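Local coordinates for phosphate-binding protein (Xanthomonas axonopodis pv. citri, PDB 5UB3) that probably senses small anions in the periplasm as a binding-protein receptor paired with a diguanylate cyclase, and is seen here with a chloride ion bound, at residues Phe93-Phe98 / Tyr127-Leu132; Val184-Glu189 / Phe200-Arg205. All coordinates share one frame; numbering follows the deposited sequence.

Contact 1: residues Phe93-Phe98 / Tyr127-Leu132; sequences FHTLFF and YLLPML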
loop_
_atom_site.group_PDB
_atom_site.type_symbol
_atom_site.label_atom_id
_atom_site.label_comp_id
_atom_site.label_asym_id
_atom_site.label_seq_id
_atom_site.Cartn_x
_atom_site.Cartn_y
_atom_site.Cartn_z
ATOM N N PHE A 93 -4.091 0.689 9.476
ATOM C CA PHE A 93 -5.174 1.271 8.746
ATOM C C PHE A 93 -6.188 0.212 8.330
ATOM O O PHE A 93 -5.949 -0.963 8.530
ATOM C CB PHE A 93 -4.635 2.152 7.621
ATOM C CG PHE A 93 -4.020 1.418 6.439
ATOM C CD1 PHE A 93 -3.703 0.057 6.454
ATOM C CD2 PHE A 93 -3.767 2.155 5.289
ATOM C CE1 PHE A 93 -3.150 -0.561 5.356
ATOM C CE2 PHE A 93 -3.205 1.552 4.157
ATOM C CZ PHE A 93 -2.911 0.189 4.194
ATOM N N HIS A 94 -7.281 0.633 7.691
ATOM C CA HIS A 94 -8.276 -0.288 7.192
ATOM C C HIS A 94 -8.932 0.285 5.983
ATOM O O HIS A 94 -8.729 1.433 5.702
ATOM C CB HIS A 94 -9.341 -0.666 8.219
ATOM C CG HIS A 94 -10.118 0.478 8.756
ATOM N ND1 HIS A 94 -9.683 1.237 9.808
ATOM C CD2 HIS A 94 -11.316 0.979 8.390
ATOM C CE1 HIS A 94 -10.591 2.148 10.099
ATOM N NE2 HIS A 94 -11.579 2.023 9.236
ATOM N N THR A 95 -9.661 -0.577 5.285
ATOM C CA THR A 95 -10.405 -0.167 4.101
ATOM C C THR A 95 -11.818 0.209 4.488
ATOM O O THR A 95 -12.427 -0.441 5.342
ATOM C CB THR A 95 -10.313 -1.222 3.016
ATOM O OG1 THR A 95 -8.979 -1.173 2.483
ATOM C CG2 THR A 95 -11.301 -0.908 1.899
ATOM N N LEU A 96 -12.296 1.295 3.900
ATOM C CA LEU A 96 -13.699 1.620 3.960
ATOM C C LEU A 96 -14.317 1.606 2.581
ATOM O O LEU A 96 -13.668 1.908 1.557
ATOM C CB LEU A 96 -13.927 2.918 4.696
ATOM C CG LEU A 96 -13.145 4.174 4.395
ATOM C CD1 LEU A 96 -13.685 4.680 3.083
ATOM C CD2 LEU A 96 -13.253 5.258 5.488
ATOM N N PHE A 97 -15.555 1.176 2.542
ATOM C CA PHE A 97 -16.311 1.196 1.299
ATOM C C PHE A 97 -17.252 2.342 1.452
ATOM O O PHE A 97 -17.890 2.480 2.483
ATOM C CB PHE A 97 -17.096 -0.076 1.124
ATOM C CG PHE A 97 -16.254 -1.294 0.824
ATOM C CD1 PHE A 97 -15.532 -1.904 1.823
ATOM C CD2 PHE A 97 -16.236 -1.843 -0.435
ATOM C CE1 PHE A 97 -14.786 -3.032 1.561
ATOM C CE2 PHE A 97 -15.485 -2.959 -0.720
ATOM C CZ PHE A 97 -14.779 -3.579 0.296
ATOM N N PHE A 98 -17.397 3.156 0.421
ATOM C CA PHE A 98 -18.291 4.262 0.521
ATOM C C PHE A 98 -19.126 4.415 -0.740
ATOM O O PHE A 98 -18.728 3.982 -1.820
ATOM C CB PHE A 98 -17.513 5.537 0.811
ATOM C CG PHE A 98 -16.625 5.947 -0.294
ATOM C CD1 PHE A 98 -15.320 5.453 -0.361
ATOM C CD2 PHE A 98 -17.089 6.802 -1.313
ATOM C CE1 PHE A 98 -14.494 5.799 -1.413
ATOM C CE2 PHE A 98 -16.274 7.158 -2.348
ATOM C CZ PHE A 98 -14.981 6.656 -2.416
ATOM N N TYR A 127 -7.327 -2.256 -3.239
ATOM C CA TYR A 127 -7.554 -3.458 -4.046
ATOM C C TYR A 127 -7.541 -4.697 -3.193
ATOM O O TYR A 127 -8.507 -5.451 -3.123
ATOM C CB TYR A 127 -6.504 -3.581 -5.198
ATOM C CG TYR A 127 -6.669 -4.772 -6.022
ATOM C CD1 TYR A 127 -7.677 -4.840 -6.978
ATOM C CD2 TYR A 127 -5.853 -5.878 -5.857
ATOM C CE1 TYR A 127 -7.826 -5.964 -7.775
ATOM C CE2 TYR A 127 -5.996 -6.992 -6.625
ATOM C CZ TYR A 127 -6.987 -7.048 -7.570
ATOM O OH TYR A 127 -7.130 -8.174 -8.309
ATOM N N LEU A 128 -6.438 -4.921 -2.526
ATOM C CA LEU A 128 -6.252 -6.216 -1.858
ATOM C C LEU A 128 -7.237 -6.355 -0.768
ATOM O O LEU A 128 -7.942 -7.336 -0.718
ATOM C CB LEU A 128 -4.816 -6.381 -1.351
ATOM C CG LEU A 128 -3.792 -6.484 -2.480
ATOM C CD1 LEU A 128 -2.349 -6.215 -2.004
ATOM C CD2 LEU A 128 -3.858 -7.760 -3.313
ATOM N N LEU A 129 -7.287 -5.404 0.152
ATOM C CA LEU A 129 -8.232 -5.486 1.275
ATOM C C LEU A 129 -9.668 -5.525 0.857
ATOM O O LEU A 129 -10.394 -6.392 1.319
ATOM C CB LEU A 129 -8.032 -4.404 2.330
ATOM C CG LEU A 129 -6.645 -4.436 2.990
ATOM C CD1 LEU A 129 -6.635 -3.391 4.117
ATOM C CD2 LEU A 129 -6.302 -5.808 3.539
ATOM N N PRO A 130 -10.090 -4.596 -0.027
ATOM C CA PRO A 130 -11.501 -4.734 -0.402
ATOM C C PRO A 130 -11.834 -6.050 -1.133
ATOM O O PRO A 130 -12.910 -6.598 -0.910
ATOM C CB PRO A 130 -11.758 -3.544 -1.319
ATOM C CG PRO A 130 -10.414 -3.015 -1.720
ATOM C CD PRO A 130 -9.507 -3.347 -0.532
ATOM N N MET A 131 -10.956 -6.529 -2.010
ATOM C CA MET A 131 -11.247 -7.769 -2.706
ATOM C C MET A 131 -11.307 -8.921 -1.705
ATOM O O MET A 131 -12.137 -9.802 -1.801
ATOM C CB MET A 131 -10.204 -8.130 -3.781
ATOM C CG MET A 131 -10.282 -7.312 -5.029
ATOM S SD MET A 131 -11.873 -7.477 -5.861
ATOM C CE MET A 131 -11.370 -8.441 -7.270
ATOM N N LEU A 132 -10.399 -8.908 -0.744
ATOM C CA LEU A 132 -10.412 -9.934 0.286
ATOM C C LEU A 132 -11.749 -9.903 0.992
ATOM O O LEU A 132 -12.321 -10.947 1.239
ATOM C CB LEU A 132 -9.277 -9.718 1.311
ATOM C CG LEU A 132 -9.215 -10.709 2.423
ATOM C CD1 LEU A 132 -9.094 -12.110 1.837
ATOM C CD2 LEU A 132 -8.029 -10.345 3.304
#
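T95 and F97 of strand 92-100 pack on L129 and P130 of helix 124-136, a helix-on-sheet contact within the alpha/beta fold of a periplasmic binding protein. The strand 95-98 and the helix segment cross at -69°, their axes 8.6 Å apart at closest approach, and the CA atoms of T95 and L129 are the nearest pair across the segments. T95 turns its two branches to different residues. With chi1 at -72°, CG2 lies anti to the backbone N and reaches CD of P130 at 3.9 Å, while OG1 lies beside that N and comes against L129, 3.4 Å from its CB. OG1 is not left to hydrocarbon alone: it hydrogen-bonds to the carbonyl of S125, near the start of the same helix, so the strand is tied by a polar bond just where its side chain meets the apolar face. L129 CD1 approaches T95 OG1 at 3.6 Å. A180 of strand 178-182 touches both T95 and P130.

The proline ring offers two corners to the strand, CD to T95 and CB to F97. At position 130 the imide N has no hydrogen to give to the preceding turn, and the helix is kinked there. F97 leaves the strand with CG anti to its carbonyl carbon, which carries the far end of the ring to the proline although CB itself does not aim at the helix. It meets the proline obliquely: F97 CZ lies 3.4 Å from P130 CB, and P130 O lies at the ring's edge, in its plane.

Contact 2: residues Val184-Glu189 / Phe200-Arg205; sequences VDWDDE and FRIVHR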
loop_
_atom_site.group_PDB
_atom_site.type_symbol
_atom_site.label_atom_id
_atom_site.label_comp_id
_atom_site.label_asym_id
_atom_site.label_seq_id
_atom_site.Cartn_x
_atom_site.Cartn_y
_atom_site.Cartn_z
ATOM N N VAL A 184 -7.486 6.380 6.297
ATOM C CA VAL A 184 -6.614 7.562 6.300
ATOM C C VAL A 184 -6.845 8.431 5.074
ATOM O O VAL A 184 -6.935 9.688 5.147
ATOM C CB VAL A 184 -5.147 7.155 6.335
ATOM C CG1 VAL A 184 -4.256 8.398 6.411
ATOM C CG2 VAL A 184 -4.899 6.248 7.515
ATOM N N ASP A 185 -6.965 7.763 3.937
ATOM C CA ASP A 185 -7.320 8.424 2.705
ATOM C C ASP A 185 -8.590 9.230 2.817
ATOM O O ASP A 185 -8.663 10.328 2.293
ATOM C CB ASP A 185 -7.581 7.408 1.611
ATOM C CG ASP A 185 -6.368 6.675 1.170
ATOM O OD1 ASP A 185 -5.220 7.144 1.301
ATOM O OD2 ASP A 185 -6.594 5.601 0.598
ATOM N N TRP A 186 -9.580 8.691 3.525
ATOM C CA TRP A 186 -10.838 9.347 3.756
ATOM C C TRP A 186 -10.688 10.779 4.285
ATOM O O TRP A 186 -11.486 11.638 3.956
ATOM C CB TRP A 186 -11.624 8.526 4.752
ATOM C CG TRP A 186 -13.037 8.971 5.007
ATOM C CD1 TRP A 186 -13.533 9.479 6.175
ATOM C CD2 TRP A 186 -14.166 8.898 4.081
ATOM N NE1 TRP A 186 -14.875 9.723 6.033
ATOM C CE2 TRP A 186 -15.289 9.371 4.771
ATOM C CE3 TRP A 186 -14.311 8.474 2.749
ATOM C CZ2 TRP A 186 -16.569 9.434 4.185
ATOM C CZ3 TRP A 186 -15.590 8.524 2.152
ATOM C CH2 TRP A 186 -16.696 9.010 2.879
ATOM N N ASP A 187 -9.683 11.001 5.133
ATOM C CA ASP A 187 -9.449 12.282 5.807
ATOM C C ASP A 187 -8.334 13.074 5.148
ATOM O O ASP A 187 -7.941 14.144 5.629
ATOM C CB ASP A 187 -9.145 12.036 7.311
ATOM C CG ASP A 187 -10.392 11.620 8.087
ATOM O OD1 ASP A 187 -11.477 12.154 7.809
ATOM O OD2 ASP A 187 -10.319 10.714 8.911
ATOM N N ASP A 188 -7.820 12.552 4.043
ATOM C CA ASP A 188 -6.813 13.219 3.292
ATOM C C ASP A 188 -7.475 13.918 2.123
ATOM O O ASP A 188 -7.836 13.276 1.155
ATOM C CB ASP A 188 -5.813 12.202 2.783
ATOM C CG ASP A 188 -4.632 12.827 2.155
ATOM O OD1 ASP A 188 -4.779 13.919 1.557
ATOM O OD2 ASP A 188 -3.549 12.221 2.285
ATOM N N GLU A 189 -7.500 15.243 2.160
ATOM C CA GLU A 189 -8.218 16.013 1.159
ATOM C C GLU A 189 -7.693 15.952 -0.296
ATOM O O GLU A 189 -8.444 16.297 -1.192
ATOM C CB GLU A 189 -8.372 17.449 1.629
ATOM C CG GLU A 189 -9.102 17.539 2.983
ATOM C CD GLU A 189 -9.385 18.959 3.393
ATOM O OE1 GLU A 189 -9.208 19.824 2.524
ATOM O OE2 GLU A 189 -9.764 19.175 4.558
ATOM N N PHE A 200 -20.990 11.563 0.442
ATOM C CA PHE A 200 -20.737 10.154 0.659
ATOM C C PHE A 200 -21.095 9.637 2.043
ATOM O O PHE A 200 -21.031 10.344 3.032
ATOM C CB PHE A 200 -19.226 9.862 0.471
ATOM C CG PHE A 200 -18.717 10.047 -0.913
ATOM C CD1 PHE A 200 -19.529 9.889 -2.024
ATOM C CD2 PHE A 200 -17.395 10.306 -1.118
ATOM C CE1 PHE A 200 -19.012 10.034 -3.299
ATOM C CE2 PHE A 200 -16.857 10.475 -2.413
ATOM C CZ PHE A 200 -17.669 10.315 -3.493
ATOM N N ARG A 201 -21.385 8.353 2.082
ATOM C CA ARG A 201 -21.677 7.620 3.269
ATOM C C ARG A 201 -20.751 6.376 3.269
ATOM O O ARG A 201 -20.619 5.661 2.250
ATOM C CB ARG A 201 -23.150 7.218 3.160
ATOM C CG ARG A 201 -23.701 6.295 4.211
ATOM C CD ARG A 201 -25.240 6.402 4.249
ATOM N NE ARG A 201 -25.867 6.357 2.912
ATOM C CZ ARG A 201 -25.996 5.258 2.208
ATOM N NH1 ARG A 201 -25.535 4.117 2.697
ATOM N NH2 ARG A 201 -26.560 5.295 1.000
ATOM N N ILE A 202 -20.188 6.066 4.436
ATOM C CA ILE A 202 -19.452 4.806 4.612
ATOM C C ILE A 202 -20.404 3.629 4.828
ATOM O O ILE A 202 -21.257 3.671 5.693
ATOM C CB ILE A 202 -18.445 4.931 5.753
ATOM C CG1 ILE A 202 -17.432 6.049 5.401
ATOM C CG2 ILE A 202 -17.767 3.607 5.994
ATOM C CD1 ILE A 202 -16.775 6.609 6.628
ATOM N N VAL A 203 -20.284 2.583 4.007
ATOM C CA VAL A 203 -21.151 1.418 4.138
ATOM C C VAL A 203 -20.497 0.187 4.762
ATOM O O VAL A 203 -21.199 -0.735 5.144
ATOM C CB VAL A 203 -21.876 1.057 2.795
ATOM C CG1 VAL A 203 -22.762 2.213 2.407
ATOM C CG2 VAL A 203 -20.914 0.685 1.677
ATOM N N HIS A 204 -19.171 0.160 4.868
ATOM C CA HIS A 204 -18.517 -0.997 5.415
ATOM C C HIS A 204 -17.089 -0.641 5.771
ATOM O O HIS A 204 -16.439 0.191 5.096
ATOM C CB HIS A 204 -18.497 -2.106 4.406
ATOM C CG HIS A 204 -17.943 -3.377 4.943
ATOM N ND1 HIS A 204 -18.713 -4.276 5.651
ATOM C CD2 HIS A 204 -16.679 -3.873 4.953
ATOM C CE1 HIS A 204 -17.966 -5.302 6.016
ATOM N NE2 HIS A 204 -16.723 -5.068 5.636
ATOM N N ARG A 205 -16.594 -1.311 6.789
ATOM C CA ARG A 205 -15.192 -1.141 7.216
ATOM C C ARG A 205 -14.573 -2.497 7.355
ATOM O O ARG A 205 -15.225 -3.359 7.901
ATOM C CB ARG A 205 -15.133 -0.393 8.586
ATOM C CG ARG A 205 -15.551 1.058 8.509
ATOM C CD ARG A 205 -15.444 1.785 9.845
ATOM N NE ARG A 205 -15.732 3.223 9.687
ATOM C CZ ARG A 205 -14.838 4.242 9.735
ATOM N NH1 ARG A 205 -13.550 4.058 9.977
ATOM N NH2 ARG A 205 -15.253 5.510 9.589
#
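W186, on the short, weakly bonded helical turn around 184-186, brings its indole against F200 and I202 of strand 200-205, a helix-end-on-strand contact in the alpha/beta fold of this periplasmic binding protein. Across these two segments the contact is apolar, with no hydrogen bond.

The CH-pi part belongs to I202. Its CG1 stands over the six-membered ring of W186, 4.0 Å from the centroid and 23° off the normal. CD1 covers the same indole nearer the pyrrole side: I202 CD1 lies 3.6 Å from W186 CE2. The tryptophan reaches that far because its CG is anti to the backbone N (chi1 -173°), and the two side chains approach from opposite directions.

Plain hydrophobic packing comes from F200, which meets the indole at its rim instead of its face. Ring-ring and charged partners complete the setting: F98 meets the rings of both W186 and F200, and K197 makes a cation-pi interaction with the indole.

The phenyl of F200 meets the tryptophan obliquely, and F200 CD2 lies 4.1 Å from W186 CZ3. F200 CB sits close to the indole plane, 3.6 Å from W186 CH2.

How the contacts relate
Strands 92-100 and 200-205 run antiparallel as neighbours, so the two contacts, with centres about 11 Å apart, share one piece of sheet. Contact 1 is fully buried, its helix held between this sheet and helix 259-277; contact 2 lies farther from the chain's centre and is partly buried, with K197 at its tryptophan. Neither has a hydrogen bond between its own segments, but contact 1 joins a threonine and a phenyl ring to a leucine and a proline, whereas contact 2 is built round an indole, face to I202 and edge to F200. F97 N and O probably bond to H204 O and V203 N at a classic beta bulge, and F98 packs on F200 beside them.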